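Local structure of xyloglucanase (Paenibacillus pabuli, 2JEP) at residues Q150-K154 / N198-Y202; Q281-T285 / G296-L301. The protein hydrolyses xyloglucan, a polysaccharide of the plant cell wall, as a glycoside hydrolase of family 5. All coordinates share one frame; numbering follows the deposited sequence.

Contact 1 (Q150-K154 / N198-Y202); sequences QTAIK and NLNAY
Gln-150 and Asn-198 open a contact between two helices that run the same way, the axes of the two short segments inclined at 28° and 11.5 Å apart at closest approach. The backbones draw together toward the C-terminal end, where CA of Lys-154 and CA of Tyr-202 are 6.8 Å apart. Side chains bridge the gap. Tyr-202 reaches across with its hydroxyl OH, which donates to OE1 of Gln-150 over 2.7 Å, arriving in the carbonyl plane on a lone pair, and amide and ring lie nearly coplanar. The bend at chi2 (-66°) turns the Gln-150 amide to meet that hydroxyl. On the amide's flat side lies the amide of Asn-198, stacked with the planes 5° apart; ND2 of Asn-198 is 3.5 Å from CD of Gln-150. Both amide nitrogens are also held by the loop ahead of helix 150-167: Asn-198 ND2 donates to Val-145 O, while Gln-150 NE2 donates to Leu-144 O and Gly-147 O. Helices 150-167 and 193-211 are successive outer helices of the TIM barrel, one preceding strand 175-178 and the other following it, and the contact sits near the protein surface. Lys-154 reaches over with its chain extended beyond CG. Its CG lies at the edge of the Tyr-202 ring, and CE packs 3.8 Å from CB of Ala-201. The ammonium group then meets Asn-198 through a water, which accepts from Lys-154 NZ and donates to Asn-198 OD1 at 2.7 Å. Ile-153 adds an apolar touch, CG2 lying 4.0 Å from CZ of Tyr-202.

Contact 2 (Q281-T285 / G296-L301); sequences QWGAT and GQEDYL
Three direct hydrogen bonds tie Trp-282, Gly-283 and Ala-284 to the start of helix 298-313. The indole NE1 donates to O of Gly-296 over 3.0 Å, nearly straight at 162°; this oxygen lies close to the ring plane, at the edge. With CG anti to the backbone N (chi1 -177°), the Trp-282 ring extends toward the helix start. Two backbone amides use side-chain acceptors: Gly-283 N reaches OE1 of Gln-297 at 2.7 Å, nearly in line with its C=O, and Ala-284 N reaches the syn lone pair of Glu-298 OE2 at 2.8 Å. A water links Gln-297 NE2 to O of Gln-281.

Packing centres on the indole. Gln-297, at the N-cap position, sets OE1 over one ring face, 3.7 Å above its plane and toward the rim. Farther along, CH2 of Trp-282 comes within 4.0 Å of CG of Glu-298 and 4.4 Å of CD2 of Leu-301. Tyr-343, edge-to-face, and Phe-271 also meet this ring. An alanine in place of Trp-282 would probably leave the Gly-296 carbonyl without its indole donor and open a gap beside Leu-301.

Gly-283 has positive phi, and a CB there would run into its neighbour's indole. In the three direct bonds the loop supplies every donor and the helix start the acceptors; the water bridge reverses this. The Ala-284 N-H probably favours the charged form of the Glu-298 carboxylate.

From the N terminus, the chain enters contact 1 at the start of helix 150-167, runs through strand 175-178, and returns along helix 193-211 to close it across 43 intervening residues. It then passes strands 222-225 and 259-265 before contact 2 opens in the loop after helix 269-272. That contact closes over only ten residues, none in a helix or strand, where helix 298-313 begins. The two are therefore in series, neither nested nor crossed. The centres of contact 1 and contact 2 lie 38 Å apart, and the nearest atoms of contact 1 and contact 2 about 18 Å. Contact 1 joins two outer helices of the barrel; contact 2 ties the excursion following strand 259-265 to the helix leading into strand 319-324.

Contact 1 (Q150-K154 / N198-Y202)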
ATOM      1  N   GLN A 150      12.490  -6.971  20.936  1.00  9.70           N
ATOM      2  CA  GLN A 150      12.867  -6.140  19.784  1.00  8.96           C
ATOM      3  C   GLN A 150      14.153  -6.589  19.112  1.00  8.92           C
ATOM      4  O   GLN A 150      14.281  -6.460  17.917  1.00  8.30           O
ATOM      5  CB  GLN A 150      12.940  -4.661  20.147  1.00  9.46           C
ATOM      6  CG  GLN A 150      11.552  -4.062  20.452  1.00  8.62           C
ATOM      7  CD  GLN A 150      10.645  -4.017  19.243  1.00  8.53           C
ATOM      8  OE1 GLN A 150      11.096  -3.697  18.126  1.00  8.59           O
ATOM      9  NE2 GLN A 150       9.363  -4.353  19.444  1.00  9.04           N
ATOM     10  N   THR A 151      15.087  -7.164  19.869  1.00  9.54           N
ATOM     11  CA  THR A 151      16.289  -7.687  19.248  1.00  9.39           C
ATOM     12  C   THR A 151      15.952  -8.783  18.241  1.00  9.37           C
ATOM     13  O   THR A 151      16.456  -8.767  17.124  1.00  9.65           O
ATOM     14  CB  THR A 151      17.239  -8.214  20.311  1.00 10.09           C
ATOM     15  OG1 THR A 151      17.643  -7.121  21.131  1.00 12.54           O
ATOM     16  CG2 THR A 151      18.466  -8.887  19.679  1.00 11.04           C
ATOM     17  N   ALA A 152      15.114  -9.739  18.627  1.00  9.43           N
ATOM     18  CA  ALA A 152      14.754 -10.819  17.723  1.00  9.46           C
ATOM     19  C   ALA A 152      13.899 -10.285  16.583  1.00  9.08           C
ATOM     20  O   ALA A 152      14.063 -10.713  15.453  1.00  9.53           O
ATOM     21  CB  ALA A 152      14.029 -11.944  18.469  1.00 11.04           C
ATOM     22  N   ILE A 153      12.953  -9.394  16.875  1.00  8.47           N
ATOM     23  CA  ILE A 153      12.128  -8.835  15.784  1.00  8.56           C
ATOM     24  C   ILE A 153      13.020  -8.163  14.732  1.00  7.96           C
ATOM     25  O   ILE A 153      12.855  -8.374  13.525  1.00  8.24           O
ATOM     26  CB  ILE A 153      11.104  -7.841  16.319  1.00  8.60           C
ATOM     27  CG1 ILE A 153      10.054  -8.574  17.188  1.00  8.96           C
ATOM     28  CG2 ILE A 153      10.436  -7.066  15.191  1.00  8.55           C
ATOM     29  CD1 ILE A 153       9.163  -7.602  18.031  1.00 10.41           C
ATOM     30  N   LYS A 154      13.952  -7.337  15.188  1.00  7.77           N
ATOM     31  CA  LYS A 154      14.807  -6.599  14.275  1.00  8.33           C
ATOM     32  C   LYS A 154      15.744  -7.488  13.490  1.00  8.28           C
ATOM     33  O   LYS A 154      15.981  -7.232  12.297  1.00  9.15           O
ATOM     34  CB  LYS A 154      15.603  -5.541  15.032  1.00  8.29           C
ATOM     35  CG  LYS A 154      14.730  -4.395  15.517  1.00  8.91           C
ATOM     36  CD  LYS A 154      15.513  -3.463  16.436  1.00  9.12           C
ATOM     37  CE  LYS A 154      14.713  -2.263  16.834  1.00 10.04           C
ATOM     38  NZ  LYS A 154      15.536  -1.335  17.676  1.00 11.75           N
ATOM     39  N   ASN A 198      10.622   2.315  17.512  1.00  6.65           N
ATOM     40  CA  ASN A 198      10.782   0.979  16.920  1.00  6.43           C
ATOM     41  C   ASN A 198      10.411   0.983  15.439  1.00  6.42           C
ATOM     42  O   ASN A 198      11.100   0.423  14.632  1.00  6.94           O
ATOM     43  CB  ASN A 198       9.991  -0.078  17.709  1.00  6.91           C
ATOM     44  CG  ASN A 198      10.537  -0.298  19.110  1.00  7.78           C
ATOM     45  OD1 ASN A 198      11.726  -0.031  19.380  1.00  8.26           O
ATOM     46  ND2 ASN A 198       9.685  -0.781  20.004  1.00  8.33           N
ATOM     47  N   LEU A 199       9.282   1.610  15.117  1.00  6.51           N
ATOM     48  CA  LEU A 199       8.849   1.715  13.718  1.00  6.13           C
ATOM     49  C   LEU A 199       9.954   2.355  12.871  1.00  6.49           C
ATOM     50  O   LEU A 199      10.314   1.863  11.802  1.00  6.23           O
ATOM     51  CB  LEU A 199       7.537   2.520  13.639  1.00  6.84           C
ATOM     52  CG  LEU A 199       6.815   2.597  12.297  1.00  7.14           C
ATOM     53  CD1 LEU A 199       5.364   3.009  12.527  1.00  7.76           C
ATOM     54  CD2 LEU A 199       7.492   3.558  11.323  1.00  9.70           C
ATOM     55  N   ASN A 200      10.472   3.485  13.346  1.00  6.22           N
ATOM     56  CA  ASN A 200      11.532   4.184  12.621  1.00  6.79           C
ATOM     57  C   ASN A 200      12.767   3.299  12.476  1.00  6.92           C
ATOM     58  O   ASN A 200      13.441   3.310  11.443  1.00  7.59           O
ATOM     59  CB  ASN A 200      11.910   5.492  13.321  1.00  6.56           C
ATOM     60  CG  ASN A 200      10.809   6.538  13.320  1.00  7.52           C
ATOM     61  OD1 ASN A 200      10.084   6.709  12.329  1.00  7.74           O
ATOM     62  ND2 ASN A 200      10.737   7.314  14.413  1.00  7.36           N
ATOM     63  N   ALA A 201      13.057   2.521  13.520  1.00  7.07           N
ATOM     64  CA  ALA A 201      14.191   1.595  13.468  1.00  7.12           C
ATOM     65  C   ALA A 201      13.985   0.551  12.385  1.00  7.06           C
ATOM     66  O   ALA A 201      14.916   0.215  11.668  1.00  7.93           O
ATOM     67  CB  ALA A 201      14.428   0.947  14.827  1.00  8.09           C
ATOM     68  N   TYR A 202      12.766   0.020  12.258  1.00  7.12           N
ATOM     69  CA  TYR A 202      12.490  -0.951  11.197  1.00  7.03           C
ATOM     70  C   TYR A 202      12.747  -0.296   9.842  1.00  7.04           C
ATOM     71  O   TYR A 202      13.393  -0.877   8.971  1.00  7.46           O
ATOM     72  CB  TYR A 202      11.057  -1.510  11.257  1.00  6.93           C
ATOM     73  CG  TYR A 202      10.611  -2.108  12.572  1.00  6.90           C
ATOM     74  CD1 TYR A 202      11.509  -2.593  13.510  1.00  7.03           C
ATOM     75  CD2 TYR A 202       9.251  -2.214  12.869  1.00  6.81           C
ATOM     76  CE1 TYR A 202      11.079  -3.093  14.711  1.00  7.46           C
ATOM     77  CE2 TYR A 202       8.810  -2.718  14.074  1.00  7.06           C
ATOM     78  CZ  TYR A 202       9.722  -3.156  15.008  1.00  7.36           C
ATOM     79  OH  TYR A 202       9.266  -3.627  16.207  1.00  8.88           O
TER
HETATM   80  O   HOH W   1      14.075   0.922  18.377  1.00 10.03           O

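Contact 2 (Q281-T285 / G296-L301)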
ATOM      1  N   GLN A 281     -23.292   7.864   1.102  1.00  6.65           N
ATOM      2  CA  GLN A 281     -23.046   8.918   0.134  1.00  6.57           C
ATOM      3  C   GLN A 281     -21.900   9.786   0.623  1.00  6.62           C
ATOM      4  O   GLN A 281     -21.596   9.809   1.807  1.00  7.65           O
ATOM      5  CB  GLN A 281     -24.311   9.771  -0.085  1.00  7.06           C
ATOM      6  CG  GLN A 281     -25.564   8.918  -0.315  1.00  7.06           C
ATOM      7  CD  GLN A 281     -26.760   9.712  -0.723  1.00  7.26           C
ATOM      8  OE1 GLN A 281     -26.755  10.958  -0.751  1.00  7.81           O
ATOM      9  NE2 GLN A 281     -27.818   9.000  -1.057  1.00  7.92           N
ATOM     10  N   TRP A 282     -21.287  10.505  -0.304  1.00  6.61           N
ATOM     11  CA  TRP A 282     -20.127  11.339  -0.036  1.00  6.80           C
ATOM     12  C   TRP A 282     -20.050  12.461  -1.066  1.00  7.44           C
ATOM     13  O   TRP A 282     -20.324  12.248  -2.239  1.00  7.32           O
ATOM     14  CB  TRP A 282     -18.837  10.492  -0.121  1.00  7.19           C
ATOM     15  CG  TRP A 282     -17.594  11.268   0.221  1.00  6.98           C
ATOM     16  CD1 TRP A 282     -17.066  11.442   1.479  1.00  7.08           C
ATOM     17  CD2 TRP A 282     -16.767  12.021  -0.670  1.00  7.13           C
ATOM     18  NE1 TRP A 282     -15.957  12.245   1.403  1.00  7.62           N
ATOM     19  CE2 TRP A 282     -15.771  12.633   0.106  1.00  7.38           C
ATOM     20  CE3 TRP A 282     -16.778  12.252  -2.052  1.00  7.97           C
ATOM     21  CZ2 TRP A 282     -14.774  13.413  -0.455  1.00  8.08           C
ATOM     22  CZ3 TRP A 282     -15.816  13.051  -2.591  1.00  7.96           C
ATOM     23  CH2 TRP A 282     -14.830  13.628  -1.792  1.00  8.35           C
ATOM     24  N   GLY A 283     -19.611  13.621  -0.601  1.00  7.50           N
ATOM     25  CA  GLY A 283     -19.316  14.745  -1.443  1.00  7.97           C
ATOM     26  C   GLY A 283     -20.530  15.566  -1.816  1.00  7.87           C
ATOM     27  O   GLY A 283     -21.671  15.258  -1.457  1.00  7.84           O
ATOM     28  N   ALA A 284     -20.256  16.609  -2.572  1.00  8.23           N
ATOM     29  CA  ALA A 284     -21.266  17.628  -2.849  1.00  8.63           C
ATOM     30  C   ALA A 284     -22.475  17.097  -3.585  1.00  9.17           C
ATOM     31  O   ALA A 284     -23.559  17.668  -3.438  1.00  9.73           O
ATOM     32  CB  ALA A 284     -20.647  18.770  -3.655  1.00 10.42           C
ATOM     33  N   THR A 285     -22.312  16.023  -4.353  1.00  8.52           N
ATOM     34  CA  THR A 285     -23.430  15.499  -5.131  1.00  8.29           C
ATOM     35  C   THR A 285     -24.338  14.546  -4.349  1.00  7.95           C
ATOM     36  O   THR A 285     -25.341  14.081  -4.886  1.00  8.81           O
ATOM     37  CB  THR A 285     -22.990  14.837  -6.435  1.00  8.61           C
ATOM     38  OG1 THR A 285     -22.304  13.610  -6.149  1.00  9.04           O
ATOM     39  CG2 THR A 285     -22.112  15.788  -7.278  1.00  9.77           C
ATOM     40  N   GLY A 296     -15.308  15.106   6.798  1.00  8.08           N
ATOM     41  CA  GLY A 296     -14.516  14.264   5.916  1.00  8.06           C
ATOM     42  C   GLY A 296     -14.794  14.439   4.434  1.00  8.40           C
ATOM     43  O   GLY A 296     -14.514  13.546   3.625  1.00  7.74           O
ATOM     44  N   GLN A 297     -15.290  15.607   4.059  1.00  7.88           N
ATOM     45  CA  GLN A 297     -15.697  15.866   2.692  1.00  7.88           C
ATOM     46  C   GLN A 297     -14.546  16.445   1.891  1.00  7.98           C
ATOM     47  O   GLN A 297     -13.373  16.260   2.251  1.00  8.34           O
ATOM     48  CB  GLN A 297     -16.936  16.753   2.678  1.00  8.01           C
ATOM     49  CG  GLN A 297     -18.047  16.154   3.515  1.00  7.61           C
ATOM     50  CD  GLN A 297     -18.529  14.800   2.985  1.00  7.36           C
ATOM     51  OE1 GLN A 297     -18.923  14.697   1.807  1.00  8.26           O
ATOM     52  NE2 GLN A 297     -18.483  13.763   3.826  1.00  8.20           N
ATOM     53  N   GLU A 298     -14.844  17.150   0.805  1.00  8.38           N
ATOM     54  CA  GLU A 298     -13.809  17.620  -0.119  1.00  9.06           C
ATOM     55  C   GLU A 298     -12.782  18.510   0.572  1.00  8.58           C
ATOM     56  O   GLU A 298     -11.591  18.477   0.221  1.00  9.07           O
ATOM     57  CB  GLU A 298     -14.463  18.409  -1.261  1.00  9.76           C
ATOM     58  CG  GLU A 298     -15.318  17.587  -2.237  1.00 10.31           C
ATOM     59  CD  GLU A 298     -16.797  17.479  -1.877  1.00 11.61           C
ATOM     60  OE1 GLU A 298     -17.173  17.580  -0.686  1.00 10.18           O
ATOM     61  OE2 GLU A 298     -17.581  17.293  -2.843  1.00 14.01           O
ATOM     62  N   ASP A 299     -13.242  19.331   1.511  1.00  9.26           N
ATOM     63  CA  ASP A 299     -12.339  20.215   2.248  1.00  9.33           C
ATOM     64  C   ASP A 299     -11.327  19.458   3.096  1.00  8.88           C
ATOM     65  O   ASP A 299     -10.149  19.846   3.181  1.00  9.11           O
ATOM     66  CB  ASP A 299     -13.103  21.263   3.081  1.00 10.19           C
ATOM     67  CG  ASP A 299     -14.247  20.679   3.964  1.00 12.70           C
ATOM     68  OD1 ASP A 299     -14.550  19.455   3.928  1.00 13.91           O
ATOM     69  OD2 ASP A 299     -14.849  21.480   4.752  1.00 17.70           O
ATOM     70  N   TYR A 300     -11.788  18.384   3.706  1.00  8.89           N
ATOM     71  CA  TYR A 300     -10.918  17.526   4.515  1.00  8.37           C
ATOM     72  C   TYR A 300      -9.899  16.799   3.663  1.00  8.05           C
ATOM     73  O   TYR A 300      -8.710  16.750   3.981  1.00  8.90           O
ATOM     74  CB  TYR A 300     -11.776  16.556   5.318  1.00  8.80           C
ATOM     75  CG  TYR A 300     -10.977  15.671   6.226  1.00  8.63           C
ATOM     76  CD1 TYR A 300     -10.507  16.145   7.421  1.00 10.17           C
ATOM     77  CD2 TYR A 300     -10.712  14.366   5.896  1.00  9.32           C
ATOM     78  CE1 TYR A 300      -9.774  15.335   8.268  1.00 11.08           C
ATOM     79  CE2 TYR A 300      -9.962  13.542   6.730  1.00  9.43           C
ATOM     80  CZ  TYR A 300      -9.519  14.022   7.919  1.00 10.23           C
ATOM     81  OH  TYR A 300      -8.773  13.198   8.733  1.00 12.61           O
ATOM     82  N   LEU A 301     -10.351  16.260   2.537  1.00  7.98           N
ATOM     83  CA  LEU A 301      -9.461  15.596   1.609  1.00  7.76           C
ATOM     84  C   LEU A 301      -8.355  16.558   1.151  1.00  8.44           C
ATOM     85  O   LEU A 301      -7.173  16.189   1.113  1.00  7.90           O
ATOM     86  CB  LEU A 301     -10.271  15.072   0.425  1.00  7.91           C
ATOM     87  CG  LEU A 301      -9.515  14.527  -0.774  1.00  7.86           C
ATOM     88  CD1 LEU A 301      -8.593  13.354  -0.395  1.00  9.15           C
ATOM     89  CD2 LEU A 301     -10.497  14.115  -1.846  1.00  8.92           C
TER
HETATM   90  O   HOH W   2     -19.791  11.014   3.538  1.00  7.73           O